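Local structure of O-phospho-L-seryl-tRNA:Cys-tRNA synthase (Methanocaldococcus jannaschii DSM 2661, 5X6B) at residues I276-E281 / K286-L291; K245-V250 / E270-K275; A116-G121 / C293-L298; I128-I133 / A157-A162; E124-V129 / H147-V152. The protein probably converts O-phosphoseryl-tRNA(Cys) into cysteinyl-tRNA(Cys), using pyridoxal phosphate held by a lysine as a Schiff base. All coordinates share one frame; numbering follows the deposited sequence.

Contact 1: residues I276-E281 / K286-L291. With nucleotides of chain E.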
# COMPACT_ATOMS: atom_id res chain seq x y z
N ILE B 276 -25.85 0.32 -0.68
CA ILE B 276 -24.42 0.50 -0.57
C ILE B 276 -23.79 0.51 -1.95
O ILE B 276 -23.05 1.42 -2.31
CB ILE B 276 -23.76 -0.60 0.29
CG1 ILE B 276 -24.34 -0.59 1.71
CG2 ILE B 276 -22.26 -0.41 0.34
CD1 ILE B 276 -24.09 0.70 2.47
N THR B 277 -24.12 -0.51 -2.74
CA THR B 277 -23.55 -0.68 -4.07
C THR B 277 -24.39 0.01 -5.15
O THR B 277 -24.34 -0.38 -6.32
CB THR B 277 -23.40 -2.17 -4.43
OG1 THR B 277 -24.69 -2.78 -4.52
CG2 THR B 277 -22.55 -2.90 -3.38
N LYS B 278 -25.16 1.02 -4.76
CA LYS B 278 -25.98 1.76 -5.71
C LYS B 278 -25.09 2.43 -6.75
O LYS B 278 -24.09 3.07 -6.40
CB LYS B 278 -26.86 2.79 -5.02
CG LYS B 278 -27.40 3.86 -5.96
CD LYS B 278 -28.50 4.68 -5.32
CE LYS B 278 -29.02 5.73 -6.28
NZ LYS B 278 -29.81 6.78 -5.58
N THR B 279 -25.45 2.29 -8.01
CA THR B 279 -24.61 2.75 -9.10
C THR B 279 -24.99 4.14 -9.59
O THR B 279 -26.11 4.60 -9.37
CB THR B 279 -24.66 1.76 -10.27
OG1 THR B 279 -26.01 1.63 -10.73
CG2 THR B 279 -24.17 0.40 -9.82
N SER B 280 -24.04 4.82 -10.22
CA SER B 280 -24.32 6.09 -10.88
C SER B 280 -25.26 5.83 -12.05
O SER B 280 -25.22 4.77 -12.67
CB SER B 280 -23.03 6.76 -11.36
OG SER B 280 -23.31 7.92 -12.12
N GLU B 281 -26.11 6.80 -12.36
CA GLU B 281 -27.10 6.60 -13.40
C GLU B 281 -26.48 6.81 -14.78
O GLU B 281 -26.73 6.02 -15.70
CB GLU B 281 -28.30 7.52 -13.20
CG GLU B 281 -29.13 7.78 -14.45
CD GLU B 281 -28.83 9.12 -15.10
OE1 GLU B 281 -28.80 10.14 -14.38
OE2 GLU B 281 -28.63 9.16 -16.34
N LYS B 286 -20.21 2.15 -12.18
CA LYS B 286 -19.55 2.84 -11.07
C LYS B 286 -20.46 3.04 -9.86
O LYS B 286 -21.55 3.61 -9.98
CB LYS B 286 -19.01 4.18 -11.56
CG LYS B 286 -18.01 4.06 -12.71
CD LYS B 286 -16.83 3.19 -12.31
CE LYS B 286 -15.91 2.90 -13.49
NZ LYS B 286 -15.49 4.15 -14.17
N GLU B 287 -20.02 2.57 -8.70
CA GLU B 287 -20.80 2.68 -7.48
C GLU B 287 -20.58 4.04 -6.82
O GLU B 287 -19.45 4.46 -6.61
CB GLU B 287 -20.46 1.55 -6.51
CG GLU B 287 -20.77 0.16 -7.05
CD GLU B 287 -20.33 -0.96 -6.12
OE1 GLU B 287 -19.73 -0.66 -5.07
OE2 GLU B 287 -20.58 -2.13 -6.46
N ILE B 288 -21.69 4.71 -6.49
CA ILE B 288 -21.68 6.10 -6.05
C ILE B 288 -20.93 6.34 -4.75
O ILE B 288 -20.19 7.32 -4.63
CB ILE B 288 -23.12 6.63 -5.89
CG1 ILE B 288 -23.88 6.52 -7.21
CG2 ILE B 288 -23.13 8.07 -5.42
CD1 ILE B 288 -25.33 6.91 -7.10
N GLU B 289 -21.14 5.47 -3.77
CA GLU B 289 -20.51 5.66 -2.46
C GLU B 289 -19.00 5.41 -2.52
O GLU B 289 -18.25 5.88 -1.66
CB GLU B 289 -21.17 4.75 -1.42
CG GLU B 289 -22.65 5.05 -1.15
CD GLU B 289 -22.89 6.41 -0.51
OE1 GLU B 289 -21.95 6.96 0.10
OE2 GLU B 289 -24.03 6.93 -0.61
N MET B 290 -18.56 4.67 -3.53
CA MET B 290 -17.13 4.48 -3.78
C MET B 290 -16.53 5.68 -4.49
O MET B 290 -15.31 5.77 -4.65
CB MET B 290 -16.89 3.22 -4.62
CG MET B 290 -17.40 1.92 -4.02
SD MET B 290 -16.44 1.31 -2.63
CE MET B 290 -17.42 1.91 -1.25
N LEU B 291 -17.39 6.60 -4.92
CA LEU B 291 -17.04 7.58 -5.95
C LEU B 291 -16.53 6.82 -7.16
O LEU B 291 -15.63 7.27 -7.86
CB LEU B 291 -16.01 8.60 -5.45
CG LEU B 291 -16.55 9.66 -4.49
CD1 LEU B 291 -15.46 10.64 -4.09
CD2 LEU B 291 -17.73 10.38 -5.10
P A E 75 -17.20 2.85 -21.75
OP1 A E 75 -18.31 1.87 -21.68
OP2 A E 75 -17.48 4.25 -22.15
O5' A E 75 -16.49 2.88 -20.32
C5' A E 75 -15.12 2.52 -20.16
C4' A E 75 -14.41 3.38 -19.12
O4' A E 75 -14.44 4.77 -19.55
C3' A E 75 -15.01 3.35 -17.72
O3' A E 75 -13.96 3.48 -16.75
C2' A E 75 -15.87 4.62 -17.70
O2' A E 75 -16.12 5.15 -16.41
C1' A E 75 -15.03 5.57 -18.55
N9 A E 75 -15.81 6.63 -19.20
C8 A E 75 -16.86 6.49 -20.08
N7 A E 75 -17.36 7.62 -20.50
C5 A E 75 -16.58 8.58 -19.86
C6 A E 75 -16.60 9.99 -19.88
N6 A E 75 -17.47 10.72 -20.60
N1 A E 75 -15.69 10.65 -19.13
C2 A E 75 -14.82 9.93 -18.40
N3 A E 75 -14.71 8.60 -18.30
C4 A E 75 -15.62 7.98 -19.06
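Glu287 runs alongside Thr277, both side chains pointing the same way. Its CB lies 3.9 Å from Lys278 O; CG, set anti to the carbonyl carbon (chi1 -62°), moves on to Thr277 O. The chain then stays extended and lays CD against Thr277 CB at 3.7 Å, with OE2 touching the same methine carbon. That oxygen also forms a salt bridge with Arg117. With an alanine here Arg117 would probably be left without its carboxylate mate, with a gap beside Thr277. The backbones meet in a single antiparallel beta bridge, Thr279 and Glu287 forming the non-hydrogen-bonded pair. It is flanked by Ile288 N to Lys278 O (2.9 Å) and Ser280 N to Lys286 O (2.8 Å), both nearly straight. Ile288 CD1 lies across the Lys278 chain, 3.9 Å from its CG. Lys286, bent at chi2 and chi4, reaches the bound nucleic acid, probably tRNA: NZ hydrogen-bonds O3' of nucleotide A75 of chain E at 3.1 Å, and its ribose O2' as well.

Contact 2: residues K245-V250 / E270-K275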
# COMPACT_ATOMS: atom_id res chain seq x y z
N LYS B 245 -25.30 -10.92 14.59
CA LYS B 245 -26.43 -10.38 13.83
C LYS B 245 -26.15 -8.96 13.34
O LYS B 245 -27.05 -8.12 13.30
CB LYS B 245 -27.71 -10.42 14.66
CG LYS B 245 -28.27 -11.83 14.83
CD LYS B 245 -29.26 -11.94 15.98
CE LYS B 245 -29.93 -13.31 16.00
NZ LYS B 245 -29.97 -13.93 14.65
N ALA B 246 -24.90 -8.70 12.98
CA ALA B 246 -24.52 -7.39 12.46
C ALA B 246 -24.99 -7.23 11.02
O ALA B 246 -24.93 -8.16 10.22
CB ALA B 246 -23.02 -7.20 12.56
N ASP B 247 -25.48 -6.03 10.70
CA ASP B 247 -25.90 -5.72 9.34
C ASP B 247 -24.71 -5.17 8.58
O ASP B 247 -24.50 -5.49 7.40
CB ASP B 247 -27.05 -4.71 9.36
CG ASP B 247 -28.26 -5.22 10.10
OD1 ASP B 247 -28.71 -6.36 9.80
OD2 ASP B 247 -28.74 -4.51 11.00
N PHE B 248 -23.92 -4.36 9.26
CA PHE B 248 -22.71 -3.79 8.70
C PHE B 248 -21.52 -4.01 9.61
O PHE B 248 -21.65 -4.04 10.84
CB PHE B 248 -22.89 -2.30 8.44
CG PHE B 248 -24.15 -1.95 7.72
CD1 PHE B 248 -24.26 -2.13 6.35
CD2 PHE B 248 -25.24 -1.43 8.40
CE1 PHE B 248 -25.42 -1.81 5.68
CE2 PHE B 248 -26.40 -1.11 7.74
CZ PHE B 248 -26.49 -1.30 6.38
N ILE B 249 -20.35 -4.17 9.00
CA ILE B 249 -19.10 -4.21 9.74
C ILE B 249 -18.06 -3.35 9.03
O ILE B 249 -17.82 -3.51 7.83
CB ILE B 249 -18.56 -5.64 9.87
CG1 ILE B 249 -19.47 -6.48 10.76
CG2 ILE B 249 -17.15 -5.63 10.44
CD1 ILE B 249 -19.06 -7.92 10.85
N VAL B 250 -17.46 -2.43 9.77
CA VAL B 250 -16.33 -1.68 9.24
C VAL B 250 -15.03 -2.19 9.87
O VAL B 250 -14.97 -2.44 11.08
CB VAL B 250 -16.47 -0.17 9.46
CG1 VAL B 250 -17.64 0.37 8.64
CG2 VAL B 250 -16.66 0.14 10.94
N GLU B 270 -26.64 -8.91 2.17
CA GLU B 270 -27.29 -8.76 0.86
C GLU B 270 -28.50 -7.82 0.93
O GLU B 270 -28.82 -7.14 -0.04
CB GLU B 270 -27.71 -10.13 0.33
CG GLU B 270 -28.46 -10.09 -1.01
CD GLU B 270 -27.58 -9.67 -2.18
OE1 GLU B 270 -26.35 -9.58 -2.00
OE2 GLU B 270 -28.13 -9.42 -3.27
N GLU B 271 -29.15 -7.79 2.09
CA GLU B 271 -30.33 -6.96 2.31
C GLU B 271 -30.05 -5.49 2.02
O GLU B 271 -30.90 -4.79 1.47
CB GLU B 271 -30.83 -7.14 3.75
CG GLU B 271 -32.07 -6.33 4.09
CD GLU B 271 -32.51 -6.52 5.53
OE1 GLU B 271 -31.87 -7.32 6.24
OE2 GLU B 271 -33.49 -5.87 5.95
N PHE B 272 -28.86 -5.02 2.38
CA PHE B 272 -28.50 -3.62 2.20
C PHE B 272 -27.56 -3.40 1.02
O PHE B 272 -26.99 -2.32 0.87
CB PHE B 272 -27.86 -3.06 3.46
CG PHE B 272 -28.77 -3.06 4.66
CD1 PHE B 272 -29.55 -1.95 4.94
CD2 PHE B 272 -28.84 -4.16 5.50
CE1 PHE B 272 -30.39 -1.94 6.05
CE2 PHE B 272 -29.67 -4.16 6.60
CZ PHE B 272 -30.44 -3.05 6.88
N SER B 273 -27.39 -4.42 0.19
CA SER B 273 -26.47 -4.34 -0.95
C SER B 273 -26.87 -3.25 -1.94
O SER B 273 -26.02 -2.48 -2.40
CB SER B 273 -26.39 -5.69 -1.66
OG SER B 273 -25.52 -5.63 -2.77
N ASP B 274 -28.16 -3.17 -2.25
CA ASP B 274 -28.68 -2.26 -3.26
C ASP B 274 -28.40 -0.79 -2.97
O ASP B 274 -28.26 0.02 -3.89
CB ASP B 274 -30.18 -2.47 -3.43
CG ASP B 274 -30.53 -3.80 -4.06
OD1 ASP B 274 -29.63 -4.43 -4.66
OD2 ASP B 274 -31.70 -4.22 -3.96
N LYS B 275 -28.33 -0.44 -1.69
CA LYS B 275 -28.11 0.96 -1.32
C LYS B 275 -26.62 1.27 -1.19
O LYS B 275 -26.18 2.36 -1.55
CB LYS B 275 -28.84 1.27 -0.01
CG LYS B 275 -30.10 0.46 0.18
CD LYS B 275 -31.18 1.27 0.89
CE LYS B 275 -32.49 0.51 0.94
NZ LYS B 275 -33.17 0.65 2.26
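Phe272 buries the most surface here, its ring lying against both Phe248 and Asp247. The two phenyl groups form a T-shaped (edge-to-face) pair: the edge of Phe248 is turned toward the face of Phe272, with centroids 4.7 Å apart and planes at 59°. Phe248 CZ does most of the touching, standing over that face nearer the rim than the middle, 3.4 Å from Phe272 CG. Beside it, Phe248 CE1 meets Phe272 CB at 3.5 Å. Phe248 opens strand 248-252 of the mixed seven-stranded sheet that marks the large domain of fold type I pyridoxal-phosphate enzymes, whereas Phe272 is the N-cap residue of helix 273-276, just past the antiparallel strand 264-268. The aromatic pair therefore fastens the start of one strand to the short helix that follows its neighbour. Asp247 adds an aliphatic touch, CB lying 3.8 Å from Phe272 CE2, while its carboxylate plane is inclined 49° to the ring. The polar end is engaged within the sheet, where OD2 accepts the amide of Phe226.

Contact 3: residues A116-G121 / C293-L298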
# COMPACT_ATOMS: atom_id res chain seq x y z
N ALA B 116 -18.68 -7.45 0.82
CA ALA B 116 -17.63 -6.58 1.34
C ALA B 116 -17.17 -5.57 0.29
O ALA B 116 -17.24 -5.84 -0.91
CB ALA B 116 -16.44 -7.41 1.82
N ARG B 117 -16.72 -4.41 0.74
CA ARG B 117 -16.17 -3.39 -0.15
C ARG B 117 -14.94 -2.74 0.46
O ARG B 117 -14.88 -2.54 1.68
CB ARG B 117 -17.22 -2.32 -0.47
CG ARG B 117 -18.32 -2.75 -1.43
CD ARG B 117 -17.76 -3.02 -2.82
NE ARG B 117 -18.81 -3.34 -3.79
CZ ARG B 117 -19.23 -4.57 -4.07
NH1 ARG B 117 -18.71 -5.62 -3.45
NH2 ARG B 117 -20.19 -4.75 -4.98
N PRO B 118 -13.94 -2.42 -0.38
CA PRO B 118 -12.74 -1.72 0.09
C PRO B 118 -13.02 -0.25 0.35
O PRO B 118 -13.76 0.37 -0.40
CB PRO B 118 -11.76 -1.89 -1.07
CG PRO B 118 -12.64 -2.02 -2.27
CD PRO B 118 -13.86 -2.77 -1.80
N THR B 119 -12.43 0.29 1.41
CA THR B 119 -12.62 1.68 1.78
C THR B 119 -11.28 2.33 2.11
O THR B 119 -10.25 1.66 2.16
CB THR B 119 -13.55 1.84 2.99
OG1 THR B 119 -13.00 1.14 4.12
CG2 THR B 119 -14.93 1.27 2.68
N HIS B 120 -11.30 3.64 2.34
CA HIS B 120 -10.11 4.36 2.78
C HIS B 120 -9.97 4.29 4.29
O HIS B 120 -9.26 5.09 4.90
CB HIS B 120 -10.17 5.82 2.33
CG HIS B 120 -10.27 6.00 0.84
ND1 HIS B 120 -9.34 5.46 -0.03
CD2 HIS B 120 -11.15 6.67 0.08
CE1 HIS B 120 -9.67 5.78 -1.26
NE2 HIS B 120 -10.77 6.52 -1.23
N GLY B 121 -10.65 3.33 4.91
CA GLY B 121 -10.62 3.19 6.35
C GLY B 121 -11.98 2.98 6.99
O GLY B 121 -13.00 2.91 6.30
N CYS B 293 -14.64 4.53 -7.37
CA CYS B 293 -13.19 4.37 -7.39
C CYS B 293 -12.75 2.92 -7.46
O CYS B 293 -13.22 2.06 -6.71
CB CYS B 293 -12.55 5.06 -6.17
SG CYS B 293 -12.55 4.14 -4.61
N THR B 294 -11.84 2.67 -8.39
CA THR B 294 -11.10 1.42 -8.47
C THR B 294 -10.22 1.23 -7.23
O THR B 294 -9.04 0.92 -7.38
CB THR B 294 -10.20 1.40 -9.72
OG1 THR B 294 -9.72 2.73 -9.98
CG2 THR B 294 -10.97 0.92 -10.94
N SER B 295 -10.81 1.40 -6.04
CA SER B 295 -10.11 1.64 -4.76
C SER B 295 -8.63 1.28 -4.82
O SER B 295 -8.25 0.11 -4.78
CB SER B 295 -10.80 0.90 -3.61
OG SER B 295 -11.76 1.73 -2.99
N ARG B 296 -7.82 2.33 -4.91
CA ARG B 296 -6.61 2.30 -5.71
C ARG B 296 -5.30 2.09 -4.98
O ARG B 296 -5.21 2.22 -3.76
CB ARG B 296 -6.54 3.60 -6.50
CG ARG B 296 -7.77 3.87 -7.34
CD ARG B 296 -8.11 5.35 -7.38
NE ARG B 296 -8.64 5.84 -6.11
CZ ARG B 296 -8.92 7.11 -5.86
NH1 ARG B 296 -8.71 8.02 -6.80
NH2 ARG B 296 -9.40 7.48 -4.68
N GLY B 297 -4.28 1.74 -5.76
CA GLY B 297 -2.91 1.76 -5.32
C GLY B 297 -2.50 0.94 -4.11
O GLY B 297 -3.05 -0.13 -3.83
N LEU B 298 -1.54 1.49 -3.37
CA LEU B 298 -0.70 0.74 -2.45
C LEU B 298 -1.39 0.07 -1.24
O LEU B 298 -1.13 -1.10 -0.98
CB LEU B 298 0.42 1.66 -1.96
CG LEU B 298 1.74 1.05 -1.51
CD1 LEU B 298 2.24 0.05 -2.54
CD2 LEU B 298 2.76 2.16 -1.31
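His120 and Arg296 approach obliquely, imidazole and guanidinium planes inclined 49° to each other. Arg296 NH2 comes in at the edge of the imidazole, near its plane, 3.8 Å from His120 CE1; seen from the arginine, that carbon likewise lies at the guanidinium edge. The bends of Arg296 at chi2 and chi3 (-72°) turn its head toward the histidine. Cys293 SG stands off obliquely, 5.2 Å from the centroid of the His120 ring. At the other end of the contact Pro118 CG lies 3.7 Å from Ser295 CB, joining strand 115-119 to the irregular loop that leads into helix 298-305. Both polar heads are directed to one acceptor across the subunit interface: Glu124 OE2 of the second subunit accepts from His120 NE2 and from Arg296 NH2. Arg296 NH1 also makes a weak hydrogen bond to the pyridoxal-phosphate lysine of that subunit. The chemistry thus implies two neighbouring nitrogen groups organised around a shared carboxylate, consistent with a cofactor site to which both subunits contribute.

Contact 4: residues I128-I133 / A157-A162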
# COMPACT_ATOMS: atom_id res chain seq x y z
N ILE B 128 -20.25 6.05 4.76
CA ILE B 128 -20.96 5.45 3.64
C ILE B 128 -22.32 4.91 4.04
O ILE B 128 -23.32 5.21 3.39
CB ILE B 128 -20.13 4.32 2.99
CG1 ILE B 128 -19.03 4.91 2.12
CG2 ILE B 128 -21.02 3.42 2.15
CD1 ILE B 128 -18.03 3.91 1.64
N VAL B 129 -22.37 4.12 5.11
CA VAL B 129 -23.65 3.55 5.53
C VAL B 129 -24.55 4.63 6.14
O VAL B 129 -25.77 4.57 6.00
CB VAL B 129 -23.47 2.38 6.54
CG1 VAL B 129 -22.68 1.25 5.91
CG2 VAL B 129 -22.79 2.85 7.82
N MET B 130 -23.95 5.62 6.79
CA MET B 130 -24.71 6.73 7.35
C MET B 130 -25.33 7.57 6.24
O MET B 130 -26.34 8.23 6.43
CB MET B 130 -23.83 7.61 8.23
CG MET B 130 -23.53 7.05 9.60
SD MET B 130 -22.56 8.23 10.56
CE MET B 130 -22.25 7.28 12.05
N HIS B 131 -24.69 7.52 5.07
CA HIS B 131 -25.09 8.37 3.95
C HIS B 131 -26.06 7.66 3.02
O HIS B 131 -26.89 8.30 2.37
CB HIS B 131 -23.85 8.83 3.18
CG HIS B 131 -24.13 9.85 2.12
ND1 HIS B 131 -24.40 9.49 0.82
CD2 HIS B 131 -24.18 11.20 2.17
CE1 HIS B 131 -24.61 10.59 0.11
NE2 HIS B 131 -24.48 11.64 0.90
N ALA B 132 -25.97 6.34 2.97
CA ALA B 132 -26.74 5.56 2.00
C ALA B 132 -27.88 4.76 2.63
O ALA B 132 -28.73 4.21 1.92
CB ALA B 132 -25.82 4.62 1.25
N ILE B 133 -27.90 4.68 3.96
CA ILE B 133 -28.94 3.91 4.65
C ILE B 133 -29.86 4.84 5.43
O ILE B 133 -31.08 4.79 5.27
CB ILE B 133 -28.33 2.87 5.62
CG1 ILE B 133 -27.30 2.01 4.88
CG2 ILE B 133 -29.41 2.01 6.25
CD1 ILE B 133 -27.86 1.30 3.66
N ALA B 157 -22.92 13.25 7.65
CA ALA B 157 -24.10 12.66 7.02
C ALA B 157 -25.35 13.38 7.49
O ALA B 157 -26.48 12.94 7.21
CB ALA B 157 -24.19 11.18 7.33
N LYS B 158 -25.15 14.50 8.19
CA LYS B 158 -26.24 15.32 8.70
C LYS B 158 -27.22 14.47 9.51
O LYS B 158 -28.43 14.51 9.29
CB LYS B 158 -26.96 16.03 7.56
CG LYS B 158 -26.07 17.00 6.79
CD LYS B 158 -26.81 17.64 5.63
CE LYS B 158 -25.99 18.76 5.01
NZ LYS B 158 -24.68 18.29 4.52
N LEU B 159 -26.67 13.69 10.43
CA LEU B 159 -27.46 12.85 11.30
C LEU B 159 -27.32 13.31 12.74
O LEU B 159 -26.34 13.96 13.10
CB LEU B 159 -27.04 11.38 11.18
CG LEU B 159 -27.25 10.75 9.80
CD1 LEU B 159 -26.82 9.29 9.82
CD2 LEU B 159 -28.71 10.87 9.38
N ASN B 160 -28.31 12.97 13.56
CA ASN B 160 -28.27 13.26 14.98
C ASN B 160 -27.71 12.07 15.76
O ASN B 160 -27.75 10.94 15.27
CB ASN B 160 -29.66 13.64 15.49
CG ASN B 160 -30.16 14.94 14.89
OD1 ASN B 160 -29.83 16.03 15.37
ND2 ASN B 160 -30.95 14.83 13.83
N VAL B 161 -27.20 12.33 16.96
CA VAL B 161 -26.52 11.29 17.72
C VAL B 161 -26.95 11.24 19.18
O VAL B 161 -26.99 12.26 19.86
CB VAL B 161 -24.98 11.48 17.67
CG1 VAL B 161 -24.29 10.54 18.63
CG2 VAL B 161 -24.46 11.27 16.26
N ALA B 162 -27.28 10.04 19.64
CA ALA B 162 -27.56 9.81 21.06
C ALA B 162 -26.62 8.74 21.62
O ALA B 162 -26.33 7.74 20.95
CB ALA B 162 -29.01 9.40 21.25
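Ile128 O, in the helix turn whose His131 N lies 4.3 Å from Ala157 CB, accepts two amides: Ala132 N at 2.9 Å and, more weakly, His131 N at 3.2 Å. This is the last turn of helix 122-132, and it rests on a Schellman motif that ends helix 148-156, with Lys158 at positive phi as the C-prime residue, Leu159 N bonded to Ala154 O and Lys158 N to Glu155 O. The chain then enters strand 160-166, which lies parallel to strand 139-143, so the contact sits at the second joint of a beta-alpha-beta crossover. Across it the meeting is apolar. Met130 CB fits between two partners, 3.7 Å from Ala157 CB and 3.8 Å from Leu159 CD1. With CG anti to the carbonyl carbon (chi1 -77°) and the rest extended, the methionine chain leads off along helix 148-156, packing on Ala153 and Ala154. Its methyl CE ends 3.5 Å from Ser150 O. Leu159 crosses it obliquely and also covers Val140 of the neighbouring strand, so the leucine is wedged between sheet and helix. His131 contributes little beyond its backbone here; its ring nitrogen ND1 is hydrogen-bonded to Glu289, while Arg156 of the second subunit packs on the same side chain. Leu159 CD1 also rests against the helix backbone, 3.6 Å from Met130 O.

Contact 5: residues E124-V129 / H147-V152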
# COMPACT_ATOMS: atom_id res chain seq x y z
N GLU B 124 -14.54 6.14 6.52
CA GLU B 124 -15.32 6.19 5.29
C GLU B 124 -16.41 5.13 5.26
O GLU B 124 -17.49 5.37 4.72
CB GLU B 124 -14.39 6.02 4.08
CG GLU B 124 -13.40 7.16 3.88
CD GLU B 124 -14.04 8.43 3.33
OE1 GLU B 124 -15.27 8.45 3.09
OE2 GLU B 124 -13.30 9.43 3.14
N GLY B 125 -16.14 3.97 5.85
CA GLY B 125 -17.11 2.90 5.92
C GLY B 125 -18.34 3.31 6.71
O GLY B 125 -19.47 2.98 6.35
N LYS B 126 -18.11 4.04 7.80
CA LYS B 126 -19.20 4.53 8.63
C LYS B 126 -20.00 5.57 7.87
O LYS B 126 -21.23 5.50 7.79
CB LYS B 126 -18.69 5.15 9.93
CG LYS B 126 -17.98 4.20 10.87
CD LYS B 126 -17.38 5.01 12.01
CE LYS B 126 -16.54 4.16 12.92
NZ LYS B 126 -15.89 5.02 13.95
N PHE B 127 -19.29 6.55 7.31
CA PHE B 127 -19.91 7.63 6.57
C PHE B 127 -20.75 7.09 5.42
O PHE B 127 -21.84 7.60 5.15
CB PHE B 127 -18.87 8.60 6.04
CG PHE B 127 -19.46 9.68 5.18
CD1 PHE B 127 -20.31 10.64 5.73
CD2 PHE B 127 -19.19 9.74 3.82
CE1 PHE B 127 -20.86 11.63 4.94
CE2 PHE B 127 -19.74 10.72 3.03
CZ PHE B 127 -20.58 11.67 3.59
N ILE B 128 -20.25 6.05 4.76
CA ILE B 128 -20.96 5.45 3.64
C ILE B 128 -22.32 4.91 4.04
O ILE B 128 -23.32 5.21 3.39
CB ILE B 128 -20.13 4.32 2.99
CG1 ILE B 128 -19.03 4.91 2.12
CG2 ILE B 128 -21.02 3.42 2.15
CD1 ILE B 128 -18.03 3.91 1.64
N VAL B 129 -22.37 4.12 5.11
CA VAL B 129 -23.65 3.55 5.53
C VAL B 129 -24.55 4.63 6.14
O VAL B 129 -25.77 4.57 6.00
CB VAL B 129 -23.47 2.38 6.54
CG1 VAL B 129 -22.68 1.25 5.91
CG2 VAL B 129 -22.79 2.85 7.82
N HIS B 147 -15.55 6.11 18.99
CA HIS B 147 -14.46 6.87 18.40
C HIS B 147 -14.98 8.16 17.79
O HIS B 147 -16.08 8.18 17.22
CB HIS B 147 -13.74 6.03 17.35
CG HIS B 147 -12.41 6.57 16.93
ND1 HIS B 147 -12.22 7.26 15.75
CD2 HIS B 147 -11.20 6.53 17.54
CE1 HIS B 147 -10.95 7.61 15.65
NE2 HIS B 147 -10.32 7.18 16.73
N TYR B 148 -14.20 9.23 17.88
CA TYR B 148 -14.64 10.56 17.44
C TYR B 148 -15.12 10.55 15.99
O TYR B 148 -15.98 11.34 15.61
CB TYR B 148 -13.51 11.59 17.62
CG TYR B 148 -12.39 11.51 16.60
CD1 TYR B 148 -12.48 12.17 15.37
CD2 TYR B 148 -11.22 10.81 16.88
CE1 TYR B 148 -11.46 12.11 14.45
CE2 TYR B 148 -10.19 10.75 15.95
CZ TYR B 148 -10.31 11.40 14.74
OH TYR B 148 -9.29 11.34 13.82
N THR B 149 -14.57 9.65 15.18
CA THR B 149 -14.95 9.57 13.78
C THR B 149 -16.39 9.09 13.60
O THR B 149 -16.99 9.30 12.55
CB THR B 149 -14.02 8.63 13.00
OG1 THR B 149 -14.09 7.31 13.54
CG2 THR B 149 -12.59 9.14 13.07
N SER B 150 -16.95 8.45 14.62
CA SER B 150 -18.35 8.06 14.56
C SER B 150 -19.23 9.31 14.68
O SER B 150 -20.26 9.43 14.01
CB SER B 150 -18.69 7.06 15.66
OG SER B 150 -18.05 5.82 15.43
N TYR B 151 -18.79 10.24 15.52
CA TYR B 151 -19.47 11.51 15.68
C TYR B 151 -19.31 12.40 14.45
O TYR B 151 -20.29 12.97 13.95
CB TYR B 151 -18.95 12.24 16.92
CG TYR B 151 -19.19 11.48 18.20
CD1 TYR B 151 -20.39 11.60 18.89
CD2 TYR B 151 -18.21 10.64 18.73
CE1 TYR B 151 -20.62 10.91 20.06
CE2 TYR B 151 -18.43 9.95 19.90
CZ TYR B 151 -19.63 10.08 20.56
OH TYR B 151 -19.86 9.39 21.73
N VAL B 152 -18.08 12.51 13.96
CA VAL B 152 -17.77 13.39 12.84
C VAL B 152 -18.44 12.89 11.56
O VAL B 152 -18.92 13.68 10.75
CB VAL B 152 -16.25 13.52 12.63
CG1 VAL B 152 -15.94 14.45 11.46
CG2 VAL B 152 -15.60 14.03 13.90
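Lys126 NZ donates two hydrogen bonds into the first turn of helix 148-156, to Ser150 OG at 2.7 Å and to Thr149 OG1 at 2.9 Å. The threonine hydroxyl has a second partner in His147 ND1, also 2.9 Å from Thr149 OG1, a bond in which either atom could be the donor. One ammonium, two hydroxyls and an imidazole are thereby linked in a row, and Thr149 is held between lysine and histidine. Its OG1 sits between the backbone N and the carbonyl carbon (chi1 61°), the rotation that lets it face both. The lysine gets there by being extended beyond CG, crossing Thr149 at about a right angle. A leucine in place of Lys126 would probably leave Thr149 OG1 and Ser150 OG without their shared donor and remove this polar tie between the helices. The contact lies within the large domain of a fold type I enzyme, joining helices 122-132 and 148-156, which pack on strands 226-229 and 139-143 of the central sheet. A buried ammonium near the positive end of a helix might have its pKa somewhat lowered. Back along the chain, Lys126 CE passes 3.4 Å from Ser150 OG and CD follows the same serine. The Lys126 side chain also packs on Leu227 and Asn229, while Ser150 packs on Leu142. On the flank, Phe127 makes a cation-pi contact with Arg156, and Tyr148 OH hydrogen-bonds Arg123.

Helix 122-132 connects most of the set: contacts 4 and 5 share Ile128 and Val129 and have centres 8 Å apart. Contact 1 leans on the same helix, with Met290 CE 3.6 Å from Ile128 CD1. Contact 2 does so from the sheet side, Phe248 CD1 meeting Val129 CG1 at 3.8 Å. Contacts 1 and 3 also touch directly, Met290 SD lying 3.6 Å from Pro118 O. The bound nucleic acid lies close to contact 1, whose lysine touches it, and about 7 Å from the nearest atom of contact 3, but about 18 Å from the nearest atoms of contacts 2, 4 and 5. Contact 3's weak link to a cofactor is consistent with a place near the active site.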